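Side-chain contacts in nudix hydrolase domain-containing protein (Thermotoga maritima, PDB 3E57), which is of uncharacterised function but probably belongs to the Nudix hydrolases, which typically cleave nucleoside diphosphates linked to another moiety: residues 16-21 / 58-63; 144-149 / 196-201. One frame throughout, in Å; residues are numbered along the deposited sequence.

Interaction 1: 16-21 / 58-63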
loop_
_atom_site.group_PDB
_atom_site.type_symbol
_atom_site.label_atom_id
_atom_site.label_comp_id
_atom_site.label_asym_id
_atom_site.label_seq_id
_atom_site.Cartn_x
_atom_site.Cartn_y
_atom_site.Cartn_z
ATOM N N GLU B 16 18.456 22.853 -11.650
ATOM C CA GLU B 16 18.310 21.759 -10.650
ATOM C C GLU B 16 18.193 20.389 -11.335
ATOM O O GLU B 16 17.107 19.993 -11.770
ATOM C CB GLU B 16 17.086 22.028 -9.764
ATOM C CG GLU B 16 16.868 21.010 -8.639
ATOM C CD GLU B 16 15.611 21.271 -7.824
ATOM O OE1 GLU B 16 14.848 22.198 -8.172
ATOM O OE2 GLU B 16 15.379 20.539 -6.834
ATOM N N ARG B 17 19.314 19.674 -11.436
ATOM C CA ARG B 17 19.308 18.283 -11.896
ATOM C C ARG B 17 19.148 17.374 -10.682
ATOM O O ARG B 17 19.879 17.517 -9.698
ATOM C CB ARG B 17 20.597 17.931 -12.638
ATOM C CG ARG B 17 20.779 18.682 -13.960
ATOM C CD ARG B 17 21.023 17.723 -15.123
ATOM N NE ARG B 17 22.235 16.926 -14.938
ATOM C CZ ARG B 17 22.499 15.794 -15.589
ATOM N NH1 ARG B 17 21.652 15.305 -16.491
ATOM N NH2 ARG B 17 23.627 15.141 -15.341
ATOM N N ILE B 18 18.219 16.426 -10.763
ATOM C CA ILE B 18 17.828 15.639 -9.584
ATOM C C ILE B 18 17.894 14.125 -9.791
ATOM O O ILE B 18 17.846 13.646 -10.920
ATOM C CB ILE B 18 16.429 16.060 -9.049
ATOM C CG1 ILE B 18 15.359 16.091 -10.152
ATOM C CG2 ILE B 18 16.514 17.423 -8.388
ATOM C CD1 ILE B 18 14.818 14.752 -10.555
ATOM N N LEU B 19 18.011 13.385 -8.683
ATOM C CA LEU B 19 18.201 11.934 -8.721
ATOM C C LEU B 19 16.935 11.214 -9.176
ATOM O O LEU B 19 15.838 11.434 -8.636
ATOM C CB LEU B 19 18.636 11.398 -7.346
ATOM C CG LEU B 19 18.942 9.897 -7.203
ATOM C CD1 LEU B 19 20.127 9.491 -8.073
ATOM C CD2 LEU B 19 19.204 9.537 -5.748
ATOM N N VAL B 20 17.111 10.338 -10.161
ATOM C CA VAL B 20 16.028 9.530 -10.700
ATOM C C VAL B 20 16.499 8.100 -10.927
ATOM O O VAL B 20 17.693 7.831 -10.929
ATOM C CB VAL B 20 15.501 10.123 -12.027
ATOM C CG1 VAL B 20 14.907 11.496 -11.789
ATOM C CG2 VAL B 20 16.622 10.202 -13.092
ATOM N N VAL B 21 15.545 7.185 -11.082
ATOM C CA VAL B 21 15.814 5.844 -11.591
ATOM C C VAL B 21 14.801 5.531 -12.681
ATOM O O VAL B 21 13.722 6.109 -12.706
ATOM C CB VAL B 21 15.729 4.759 -10.496
ATOM C CG1 VAL B 21 16.820 4.949 -9.468
ATOM C CG2 VAL B 21 14.350 4.758 -9.836
ATOM N N ASP B 58 12.250 19.639 -14.288
ATOM C CA ASP B 58 11.104 19.976 -15.137
ATOM C C ASP B 58 10.815 18.907 -16.192
ATOM O O ASP B 58 9.670 18.741 -16.617
ATOM C CB ASP B 58 11.338 21.324 -15.826
ATOM C CG ASP B 58 11.345 22.489 -14.849
ATOM O OD1 ASP B 58 10.537 22.474 -13.894
ATOM O OD2 ASP B 58 12.153 23.430 -15.045
ATOM N N GLU B 59 11.855 18.188 -16.606
ATOM C CA GLU B 59 11.741 17.167 -17.646
ATOM C C GLU B 59 11.479 15.760 -17.078
ATOM O O GLU B 59 11.287 14.806 -17.841
ATOM C CB GLU B 59 13.007 17.182 -18.512
ATOM C CG GLU B 59 13.303 18.563 -19.121
ATOM C CD GLU B 59 14.665 18.656 -19.792
ATOM O OE1 GLU B 59 15.111 17.660 -20.400
ATOM O OE2 GLU B 59 15.283 19.739 -19.720
ATOM N N ALA B 60 11.468 15.639 -15.749
ATOM C CA ALA B 60 11.094 14.390 -15.075
ATOM C C ALA B 60 9.625 14.402 -14.629
ATOM O O ALA B 60 8.997 13.347 -14.514
ATOM C CB ALA B 60 12.014 14.136 -13.888
ATOM N N GLU B 61 9.086 15.599 -14.387
ATOM C CA GLU B 61 7.673 15.796 -14.007
ATOM C C GLU B 61 6.673 15.215 -15.028
ATOM O O GLU B 61 5.578 14.776 -14.649
ATOM C CB GLU B 61 7.413 17.300 -13.766
ATOM C CG GLU B 61 5.951 17.794 -13.839
ATOM C CD GLU B 61 5.124 17.458 -12.598
ATOM O OE1 GLU B 61 4.346 18.336 -12.150
ATOM O OE2 GLU B 61 5.245 16.328 -12.072
ATOM N N TYR B 62 7.055 15.212 -16.305
ATOM C CA TYR B 62 6.195 14.737 -17.399
ATOM C C TYR B 62 6.595 13.348 -17.923
ATOM O O TYR B 62 6.337 13.027 -19.089
ATOM C CB TYR B 62 6.245 15.736 -18.568
ATOM C CG TYR B 62 5.315 16.924 -18.435
ATOM C CD1 TYR B 62 4.132 16.989 -19.172
ATOM C CD2 TYR B 62 5.625 17.991 -17.591
ATOM C CE1 TYR B 62 3.277 18.083 -19.067
ATOM C CE2 TYR B 62 4.773 19.087 -17.476
ATOM C CZ TYR B 62 3.602 19.128 -18.219
ATOM O OH TYR B 62 2.757 20.211 -18.118
ATOM N N ASP B 63 7.213 12.520 -17.084
ATOM C CA ASP B 63 7.774 11.261 -17.570
ATOM C C ASP B 63 7.609 10.115 -16.574
ATOM O O ASP B 63 8.268 10.095 -15.530
ATOM C CB ASP B 63 9.258 11.453 -17.919
ATOM C CG ASP B 63 9.842 10.285 -18.707
ATOM O OD1 ASP B 63 9.068 9.465 -19.253
ATOM O OD2 ASP B 63 11.086 10.192 -18.791
#
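The methyl group of A60 presses against two branched aliphatic side chains, I18 and V20, that project from the same face of strand 17-22. Its CB lies 4.4 Å from I18 CD1 and equally 4.4 Å from V20 CG1, so the alanine rests over the junction of the two residues and favours neither. These terminal carbons are neighbours themselves, with I18 CD1 only 3.5 Å from V20 CG1, and together they offer a small, continuous apolar patch. The torsions bring them together. In I18 the CG1 branch stands between the backbone N and the carbonyl carbon (chi1 51°), and from there CD1 bends across toward V20. In V20 it is CG1, placed trans to the carbonyl carbon, that reaches the alanine.

Contact here is purely van der Waals and rather light, as the generous separations and the small buried surface imply. The residue types suit their places. Beta-branched isoleucine and valine favour an extended strand and present broad apolar flanks, whereas a single methyl suffices for the light touch made by the 58-63 loop; the CA atoms of V20 and A60 are still 8.2 Å apart. A60 also opens a type I beta turn that runs to D63, closed by the bond from D63 N to A60 O at 3.2 Å. Beyond it, D63 OD1 is hydrogen-bonded to T65 OG1.

The turn belongs to the connection between strands 53-56 and 66-77, both of which pair antiparallel with strand 17-22. Q68 of strand 66-77 touches I18, V20 and A60 alike, while R55 and F53 of strand 53-56 pack on V20.

Interaction 2: 144-149 / 196-201; sequences INSSTT and SKISAA
I144, at the end of strand 131-145, divides its two branches between adjacent residues of a helix, I198 and S199. Its CB is the fork. From it CG2 departs trans to the backbone N and meets I198 CD1 at 4.0 Å, an apolar methyl-to-methyl contact. The other arm leaves CB through CG1, which sits beside the backbone N (chi1 -55°) and serves as a spacer; an extended second torsion of 174° then carries CD1 out to S199 OG, 3.5 Å away. That last approach is van der Waals in kind, because a methyl offers the hydroxyl nothing to bond with. The serine's polar need is met within its own helix, by the carbonyl O of W195, and a short side chain that turns back on its helix in this way lets the isoleucine come close.

Helix 194-206 thus packs on the mixed sheet at the end of strand 131-145, consistent with the alpha/beta/alpha sandwich of Nudix domains, in which helices cover a central sheet. Y72, from strand 66-77 of that sheet, touches both I144 and S199.

I198 runs past I144 in the opposing direction, and its CD1 goes on to S146 CB, 4.1 Å away. Isoleucine is apt here, since the methyl at the end of its ethyl arm bridges I144 of the strand and S146 of the loop that follows. S146 turns its CB to this apolar contact, while its OG makes a weak hydrogen bond to W195 NE1. Just past this point the loop reaches the dimer interface, where T148 packs on A201 of the second subunit.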
loop_
_atom_site.group_PDB
_atom_site.type_symbol
_atom_site.label_atom_id
_atom_site.label_comp_id
_atom_site.label_asym_id
_atom_site.label_seq_id
_atom_site.Cartn_x
_atom_site.Cartn_y
_atom_site.Cartn_z
ATOM N N ILE B 144 7.930 3.864 -0.647
ATOM C CA ILE B 144 6.545 4.216 -0.956
ATOM C C ILE B 144 6.382 4.376 -2.452
ATOM O O ILE B 144 7.056 5.210 -3.077
ATOM C CB ILE B 144 6.113 5.542 -0.322
ATOM C CG1 ILE B 144 6.331 5.534 1.192
ATOM C CG2 ILE B 144 4.656 5.827 -0.702
ATOM C CD1 ILE B 144 6.046 6.894 1.863
ATOM N N ASN B 145 5.468 3.601 -3.022
ATOM C CA ASN B 145 5.193 3.647 -4.443
ATOM C C ASN B 145 3.698 3.617 -4.611
ATOM O O ASN B 145 3.065 2.585 -4.400
ATOM C CB ASN B 145 5.838 2.449 -5.153
ATOM C CG ASN B 145 5.681 2.499 -6.660
ATOM O OD1 ASN B 145 5.920 3.530 -7.281
ATOM N ND2 ASN B 145 5.288 1.380 -7.258
ATOM N N SER B 146 3.112 4.764 -4.929
ATOM C CA SER B 146 1.665 4.841 -5.105
ATOM C C SER B 146 1.361 5.498 -6.425
ATOM O O SER B 146 2.123 6.340 -6.894
ATOM C CB SER B 146 1.018 5.642 -3.990
ATOM O OG SER B 146 1.563 6.934 -3.973
ATOM N N SER B 147 0.240 5.114 -7.017
ATOM C CA SER B 147 -0.061 5.507 -8.370
ATOM C C SER B 147 -1.342 6.324 -8.439
ATOM O O SER B 147 -1.893 6.495 -9.522
ATOM C CB SER B 147 -0.193 4.264 -9.248
ATOM O OG SER B 147 -1.289 3.472 -8.830
ATOM N N THR B 148 -1.804 6.851 -7.307
ATOM C CA THR B 148 -3.121 7.500 -7.264
ATOM C C THR B 148 -3.157 8.955 -7.782
ATOM O O THR B 148 -4.240 9.523 -7.938
ATOM C CB THR B 148 -3.747 7.428 -5.856
ATOM O OG1 THR B 148 -2.824 7.921 -4.882
ATOM C CG2 THR B 148 -4.105 5.987 -5.515
ATOM N N THR B 149 -1.996 9.554 -8.057
ATOM C CA THR B 149 -1.948 10.926 -8.595
ATOM C C THR B 149 -0.845 11.063 -9.620
ATOM O O THR B 149 0.042 10.204 -9.705
ATOM C CB THR B 149 -1.770 12.002 -7.476
ATOM O OG1 THR B 149 -0.483 11.880 -6.850
ATOM C CG2 THR B 149 -2.870 11.875 -6.404
ATOM N N SER B 196 1.325 10.870 3.134
ATOM C CA SER B 196 1.066 11.121 4.558
ATOM C C SER B 196 0.199 10.019 5.167
ATOM O O SER B 196 0.491 9.493 6.241
ATOM C CB SER B 196 0.428 12.503 4.756
ATOM O OG SER B 196 1.387 13.527 4.490
ATOM N N LYS B 197 -0.880 9.663 4.475
ATOM C CA LYS B 197 -1.781 8.630 4.943
ATOM C C LYS B 197 -1.064 7.269 5.006
ATOM O O LYS B 197 -1.235 6.487 5.958
ATOM C CB LYS B 197 -2.979 8.540 4.005
ATOM C CG LYS B 197 -4.155 7.797 4.552
ATOM C CD LYS B 197 -5.311 7.874 3.576
ATOM C CE LYS B 197 -6.562 7.302 4.214
ATOM N NZ LYS B 197 -7.190 8.258 5.204
ATOM N N ILE B 198 -0.272 6.986 3.986
ATOM C CA ILE B 198 0.423 5.696 3.924
ATOM C C ILE B 198 1.417 5.612 5.062
ATOM O O ILE B 198 1.489 4.599 5.759
ATOM C CB ILE B 198 1.160 5.510 2.589
ATOM C CG1 ILE B 198 0.163 5.352 1.427
ATOM C CG2 ILE B 198 2.061 4.267 2.659
ATOM C CD1 ILE B 198 0.778 5.556 0.058
ATOM N N SER B 199 2.173 6.687 5.243
ATOM C CA SER B 199 3.213 6.757 6.257
ATOM C C SER B 199 2.627 6.627 7.661
ATOM O O SER B 199 3.201 5.945 8.491
ATOM C CB SER B 199 4.011 8.048 6.119
ATOM O OG SER B 199 4.758 8.068 4.900
ATOM N N ALA B 200 1.492 7.277 7.924
ATOM C CA ALA B 200 0.786 7.116 9.199
ATOM C C ALA B 200 0.446 5.641 9.471
ATOM O O ALA B 200 0.659 5.137 10.565
ATOM C CB ALA B 200 -0.473 7.965 9.240
ATOM N N ALA B 201 -0.068 4.941 8.476
ATOM C CA ALA B 201 -0.387 3.540 8.636
ATOM C C ALA B 201 0.870 2.721 8.982
ATOM O O ALA B 201 0.832 1.868 9.870
ATOM C CB ALA B 201 -1.093 2.998 7.376
#

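Interaction 1 closes before interaction 2 opens, so the two follow one another in series along the chain. Their centres lie 20 Å apart and their nearest atoms about 8 Å apart, without touching, yet both reach the same mixed sheet. Strand 66-77 is the common element, contributing to the surroundings of each contact. Interaction 1 joins the N-terminal strand to a loop between strands; interaction 2 sets the C-terminal helix on the sheet, close to the second subunit. The first modelled strand is thus part of the sheet, while the last helix packs on it, in a fold consistent with the Nudix family.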